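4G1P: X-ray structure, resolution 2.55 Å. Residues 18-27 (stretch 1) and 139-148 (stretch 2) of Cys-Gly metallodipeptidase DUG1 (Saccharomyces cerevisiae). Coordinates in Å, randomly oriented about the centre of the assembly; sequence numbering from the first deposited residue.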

ATOM      1  N   GLN A  18      32.174   3.948 -25.047  1.00 16.12           N
ATOM      2  CA  GLN A  18      32.447   2.975 -24.005  1.00 17.89           C
ATOM      3  C   GLN A  18      31.807   3.400 -22.692  1.00 20.37           C
ATOM      4  O   GLN A  18      31.343   2.554 -21.928  1.00 21.31           O
ATOM      5  CB  GLN A  18      33.931   2.578 -23.835  1.00 18.79           C
ATOM      6  CG  GLN A  18      34.993   3.443 -24.507  1.00 32.51           C
ATOM      7  CD  GLN A  18      35.068   3.240 -26.015  1.00 35.77           C
ATOM      8  OE1 GLN A  18      34.576   4.067 -26.792  1.00 32.16           O
ATOM      9  NE2 GLN A  18      35.695   2.147 -26.438  1.00 43.99           N
ATOM     10  N   PHE A  19      31.741   4.706 -22.450  1.00 18.36           N
ATOM     11  CA  PHE A  19      31.094   5.207 -21.246  1.00 17.63           C
ATOM     12  C   PHE A  19      29.616   4.813 -21.240  1.00 18.35           C
ATOM     13  O   PHE A  19      29.090   4.388 -20.212  1.00 17.75           O
ATOM     14  CB  PHE A  19      31.225   6.729 -21.116  1.00 18.05           C
ATOM     15  CG  PHE A  19      32.642   7.219 -20.988  1.00 19.48           C
ATOM     16  CD1 PHE A  19      33.660   6.368 -20.592  1.00 20.94           C
ATOM     17  CD2 PHE A  19      32.953   8.534 -21.267  1.00 16.98           C
ATOM     18  CE1 PHE A  19      34.950   6.810 -20.489  1.00 16.22           C
ATOM     19  CE2 PHE A  19      34.239   8.983 -21.155  1.00 19.37           C
ATOM     20  CZ  PHE A  19      35.241   8.120 -20.760  1.00 19.59           C
ATOM     21  N   PHE A  20      28.966   4.965 -22.391  1.00 16.20           N
ATOM     22  CA  PHE A  20      27.560   4.637 -22.553  1.00 16.51           C
ATOM     23  C   PHE A  20      27.380   3.157 -22.306  1.00 18.30           C
ATOM     24  O   PHE A  20      26.459   2.720 -21.616  1.00 17.63           O
ATOM     25  CB  PHE A  20      27.094   4.949 -23.974  1.00 14.75           C
ATOM     26  CG  PHE A  20      26.820   6.405 -24.233  1.00 17.63           C
ATOM     27  CD1 PHE A  20      26.430   7.253 -23.211  1.00 16.94           C
ATOM     28  CD2 PHE A  20      26.938   6.927 -25.521  1.00 18.25           C
ATOM     29  CE1 PHE A  20      26.174   8.606 -23.477  1.00 22.39           C
ATOM     30  CE2 PHE A  20      26.683   8.275 -25.791  1.00 16.98           C
ATOM     31  CZ  PHE A  20      26.301   9.111 -24.775  1.00 16.25           C
ATOM     32  N   SER A  21      28.275   2.381 -22.893  1.00 18.20           N
ATOM     33  CA  SER A  21      28.194   0.949 -22.779  1.00 16.14           C
ATOM     34  C   SER A  21      28.326   0.535 -21.316  1.00 18.19           C
ATOM     35  O   SER A  21      27.519  -0.243 -20.789  1.00 20.88           O
ATOM     36  CB  SER A  21      29.280   0.310 -23.629  1.00 16.93           C
ATOM     37  OG  SER A  21      29.239  -1.097 -23.501  1.00 24.44           O
ATOM     38  N   ARG A  22      29.345   1.066 -20.658  1.00 16.01           N
ATOM     39  CA  ARG A  22      29.566   0.774 -19.256  1.00 15.32           C
ATOM     40  C   ARG A  22      28.332   1.146 -18.436  1.00 17.12           C
ATOM     41  O   ARG A  22      27.892   0.376 -17.582  1.00 17.75           O
ATOM     42  CB  ARG A  22      30.795   1.517 -18.759  1.00 13.06           C
ATOM     43  CG  ARG A  22      30.889   1.583 -17.258  1.00 16.36           C
ATOM     44  CD  ARG A  22      32.101   2.387 -16.827  1.00 16.81           C
ATOM     45  NE  ARG A  22      33.334   1.624 -16.985  1.00 18.54           N
ATOM     46  CZ  ARG A  22      34.527   2.161 -17.201  1.00 19.33           C
ATOM     47  NH1 ARG A  22      34.671   3.477 -17.289  1.00 17.07           N
ATOM     48  NH2 ARG A  22      35.579   1.371 -17.323  1.00 23.83           N
ATOM     49  N   LEU A  23      27.754   2.306 -18.724  1.00 13.80           N
ATOM     50  CA  LEU A  23      26.622   2.795 -17.958  1.00 13.38           C
ATOM     51  C   LEU A  23      25.367   1.949 -18.224  1.00 15.47           C
ATOM     52  O   LEU A  23      24.518   1.795 -17.362  1.00 15.17           O
ATOM     53  CB  LEU A  23      26.377   4.267 -18.262  1.00 11.21           C
ATOM     54  CG  LEU A  23      25.221   4.941 -17.536  1.00 14.99           C
ATOM     55  CD1 LEU A  23      25.413   4.868 -16.040  1.00 13.46           C
ATOM     56  CD2 LEU A  23      25.091   6.380 -17.988  1.00 16.62           C
ATOM     57  N   THR A  24      25.272   1.367 -19.411  1.00 15.39           N
ATOM     58  CA  THR A  24      24.108   0.556 -19.736  1.00 16.65           C
ATOM     59  C   THR A  24      24.101  -0.729 -18.926  1.00 18.09           C
ATOM     60  O   THR A  24      23.057  -1.125 -18.405  1.00 17.51           O
ATOM     61  CB  THR A  24      24.051   0.188 -21.225  1.00 14.86           C
ATOM     62  OG1 THR A  24      24.039   1.381 -22.018  1.00 15.71           O
ATOM     63  CG2 THR A  24      22.816  -0.625 -21.510  1.00 10.82           C
ATOM     64  N   LYS A  25      25.264  -1.373 -18.832  1.00 14.45           N
ATOM     65  CA  LYS A  25      25.378  -2.641 -18.122  1.00 15.99           C
ATOM     66  C   LYS A  25      25.029  -2.465 -16.660  1.00 18.61           C
ATOM     67  O   LYS A  25      24.279  -3.263 -16.087  1.00 18.18           O
ATOM     68  CB  LYS A  25      26.786  -3.208 -18.239  1.00 17.47           C
ATOM     69  CG  LYS A  25      27.092  -3.831 -19.584  1.00 19.13           C
ATOM     70  CD  LYS A  25      28.591  -3.986 -19.803  1.00 23.27           C
ATOM     71  CE  LYS A  25      28.882  -4.508 -21.192  1.00 28.71           C
ATOM     72  NZ  LYS A  25      27.824  -4.026 -22.129  1.00 29.85           N
ATOM     73  N   ALA A  26      25.578  -1.405 -16.075  1.00 17.90           N
ATOM     74  CA  ALA A  26      25.354  -1.056 -14.682  1.00 17.68           C
ATOM     75  C   ALA A  26      23.872  -0.836 -14.367  1.00 17.67           C
ATOM     76  O   ALA A  26      23.335  -1.380 -13.406  1.00 16.88           O
ATOM     77  CB  ALA A  26      26.158   0.189 -14.331  1.00 15.51           C
ATOM     78  N   ILE A  27      23.226  -0.025 -15.189  1.00 17.70           N
ATOM     79  CA  ILE A  27      21.835   0.323 -14.999  1.00 15.79           C
ATOM     80  C   ILE A  27      20.955  -0.925 -15.137  1.00 18.78           C
ATOM     81  O   ILE A  27      19.877  -1.000 -14.556  1.00 21.78           O
ATOM     82  CB  ILE A  27      21.441   1.439 -16.004  1.00 15.36           C
ATOM     83  CG1 ILE A  27      22.162   2.741 -15.646  1.00 14.89           C
ATOM     84  CG2 ILE A  27      19.947   1.661 -16.061  1.00 14.31           C
ATOM     85  CD1 ILE A  27      21.943   3.182 -14.219  1.00 17.39           C
TER
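Stretch 2, residues 139-148: TGPLLSWINV

How does stretch 2 lie on stretch 1? Both are helical throughout and run in broadly opposing directions, their N-to-C directions 135° apart and their axes 10.3 Å apart at closest approach. Phe 19 therefore lies near Asn 147, and Ile 27 near Thr 139. Stretch 2 is kinked at Pro 141, whose N, having no hydrogen, makes no hydrogen bond to the preceding turn.

What holds the Phe 19 end? Asn 147 lies over one face of the Phe 19 ring, with its CB 3.5 Å from the centroid in a CH-pi contact. One turn on, Arg 22 reaches the same asparagine: its NH1 donates a hydrogen bond to Asn 147 OD1 at 3.0 Å, near the guanidinium plane. Ile 146 CG2 covers a face of that group, 3.5 Å from Arg 22 NH1.

What does Leu 23 pack against? Its CD1 lies 3.7 Å from Leu 143 CD1 and 3.9 Å from Gly 140 CA, where the leucine methyl meets main chain.

What closes the far end? Ala 26 points toward stretch 2, its CB 3.6 Å from Leu 143 CD1 and 3.8 Å from Thr 139 CG2. Finally, Ile 27 turns its side-chain end inward, bringing CD1 to 3.8 Å from Thr 139 CB.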

ATOM      1  N   THR A 139      24.182   6.113 -10.054  1.00 15.46           N
ATOM      2  CA  THR A 139      25.088   5.286 -10.859  1.00 15.19           C
ATOM      3  C   THR A 139      25.832   6.054 -11.984  1.00 15.72           C
ATOM      4  O   THR A 139      27.010   5.809 -12.240  1.00 14.10           O
ATOM      5  CB  THR A 139      24.351   4.036 -11.397  1.00 14.39           C
ATOM      6  OG1 THR A 139      23.833   3.297 -10.289  1.00 13.15           O
ATOM      7  CG2 THR A 139      25.276   3.144 -12.173  1.00 12.19           C
ATOM      8  N   GLY A 140      25.148   6.987 -12.636  1.00 13.92           N
ATOM      9  CA  GLY A 140      25.809   7.866 -13.578  1.00 14.13           C
ATOM     10  C   GLY A 140      27.002   8.610 -12.981  1.00 17.07           C
ATOM     11  O   GLY A 140      28.129   8.484 -13.479  1.00 14.39           O
ATOM     12  N   PRO A 141      26.765   9.394 -11.909  1.00 17.00           N
ATOM     13  CA  PRO A 141      27.865  10.151 -11.301  1.00 17.55           C
ATOM     14  C   PRO A 141      28.980   9.240 -10.796  1.00 17.05           C
ATOM     15  O   PRO A 141      30.143   9.523 -11.069  1.00 17.18           O
ATOM     16  CB  PRO A 141      27.187  10.871 -10.129  1.00 18.35           C
ATOM     17  CG  PRO A 141      25.744  10.962 -10.531  1.00 16.80           C
ATOM     18  CD  PRO A 141      25.471   9.691 -11.263  1.00 15.10           C
ATOM     19  N   LEU A 142      28.628   8.171 -10.086  1.00 15.15           N
ATOM     20  CA  LEU A 142      29.613   7.217  -9.596  1.00 14.64           C
ATOM     21  C   LEU A 142      30.543   6.759 -10.720  1.00 18.54           C
ATOM     22  O   LEU A 142      31.762   6.899 -10.619  1.00 16.02           O
ATOM     23  CB  LEU A 142      28.920   6.001  -8.974  1.00 12.65           C
ATOM     24  CG  LEU A 142      29.774   4.938  -8.286  1.00 13.38           C
ATOM     25  CD1 LEU A 142      28.931   4.187  -7.276  1.00 14.64           C
ATOM     26  CD2 LEU A 142      30.357   3.963  -9.280  1.00 15.13           C
ATOM     27  N   LEU A 143      29.970   6.191 -11.778  1.00 16.66           N
ATOM     28  CA  LEU A 143      30.781   5.668 -12.872  1.00 15.84           C
ATOM     29  C   LEU A 143      31.598   6.776 -13.551  1.00 17.81           C
ATOM     30  O   LEU A 143      32.658   6.518 -14.126  1.00 18.19           O
ATOM     31  CB  LEU A 143      29.912   4.936 -13.895  1.00 13.52           C
ATOM     32  CG  LEU A 143      29.256   3.638 -13.427  1.00 15.57           C
ATOM     33  CD1 LEU A 143      28.283   3.107 -14.479  1.00 11.04           C
ATOM     34  CD2 LEU A 143      30.320   2.598 -13.087  1.00 13.92           C
ATOM     35  N   SER A 144      31.110   8.007 -13.470  1.00 16.68           N
ATOM     36  CA  SER A 144      31.816   9.130 -14.066  1.00 18.30           C
ATOM     37  C   SER A 144      33.260   9.215 -13.576  1.00 18.99           C
ATOM     38  O   SER A 144      34.171   9.468 -14.368  1.00 18.42           O
ATOM     39  CB  SER A 144      31.086  10.438 -13.782  1.00 17.50           C
ATOM     40  OG  SER A 144      29.876  10.512 -14.501  1.00 17.94           O
ATOM     41  N   TRP A 145      33.468   8.985 -12.282  1.00 15.09           N
ATOM     42  CA  TRP A 145      34.828   8.963 -11.744  1.00 15.83           C
ATOM     43  C   TRP A 145      35.722   7.987 -12.496  1.00 20.04           C
ATOM     44  O   TRP A 145      36.877   8.304 -12.788  1.00 21.30           O
ATOM     45  CB  TRP A 145      34.833   8.630 -10.261  1.00 15.18           C
ATOM     46  CG  TRP A 145      34.162   9.684  -9.430  1.00 17.89           C
ATOM     47  CD1 TRP A 145      32.998   9.561  -8.734  1.00 14.18           C
ATOM     48  CD2 TRP A 145      34.598  11.037  -9.246  1.00 16.38           C
ATOM     49  NE1 TRP A 145      32.694  10.744  -8.115  1.00 14.52           N
ATOM     50  CE2 TRP A 145      33.663  11.665  -8.407  1.00 16.19           C
ATOM     51  CE3 TRP A 145      35.697  11.771  -9.700  1.00 15.92           C
ATOM     52  CZ2 TRP A 145      33.788  12.999  -8.016  1.00 18.69           C
ATOM     53  CZ3 TRP A 145      35.824  13.092  -9.305  1.00 17.41           C
ATOM     54  CH2 TRP A 145      34.873  13.693  -8.475  1.00 16.68           C
ATOM     55  N   ILE A 146      35.191   6.817 -12.846  1.00 18.65           N
ATOM     56  CA  ILE A 146      35.983   5.845 -13.594  1.00 17.42           C
ATOM     57  C   ILE A 146      36.222   6.283 -15.041  1.00 18.54           C
ATOM     58  O   ILE A 146      37.332   6.149 -15.551  1.00 16.24           O
ATOM     59  CB  ILE A 146      35.344   4.464 -13.584  1.00 17.33           C
ATOM     60  CG1 ILE A 146      34.952   4.090 -12.157  1.00 14.86           C
ATOM     61  CG2 ILE A 146      36.287   3.436 -14.216  1.00 14.63           C
ATOM     62  CD1 ILE A 146      34.109   2.855 -12.070  1.00 15.14           C
ATOM     63  N   ASN A 147      35.180   6.800 -15.690  1.00 17.55           N
ATOM     64  CA  ASN A 147      35.306   7.363 -17.030  1.00 16.42           C
ATOM     65  C   ASN A 147      36.462   8.359 -17.087  1.00 20.75           C
ATOM     66  O   ASN A 147      37.344   8.289 -17.962  1.00 17.75           O
ATOM     67  CB  ASN A 147      34.002   8.053 -17.428  1.00 14.69           C
ATOM     68  CG  ASN A 147      32.798   7.111 -17.366  1.00 21.12           C
ATOM     69  OD1 ASN A 147      32.946   5.891 -17.491  1.00 19.65           O
ATOM     70  ND2 ASN A 147      31.598   7.675 -17.170  1.00 16.58           N
ATOM     71  N   VAL A 148      36.459   9.266 -16.113  1.00 19.38           N
ATOM     72  CA  VAL A 148      37.495  10.266 -15.989  1.00 19.26           C
ATOM     73  C   VAL A 148      38.897   9.660 -15.868  1.00 21.41           C
ATOM     74  O   VAL A 148      39.820  10.097 -16.557  1.00 20.09           O
ATOM     75  CB  VAL A 148      37.211  11.206 -14.825  1.00 18.63           C
ATOM     76  CG1 VAL A 148      38.432  12.103 -14.553  1.00 15.87           C
ATOM     77  CG2 VAL A 148      35.975  12.028 -15.139  1.00 16.92           C
TER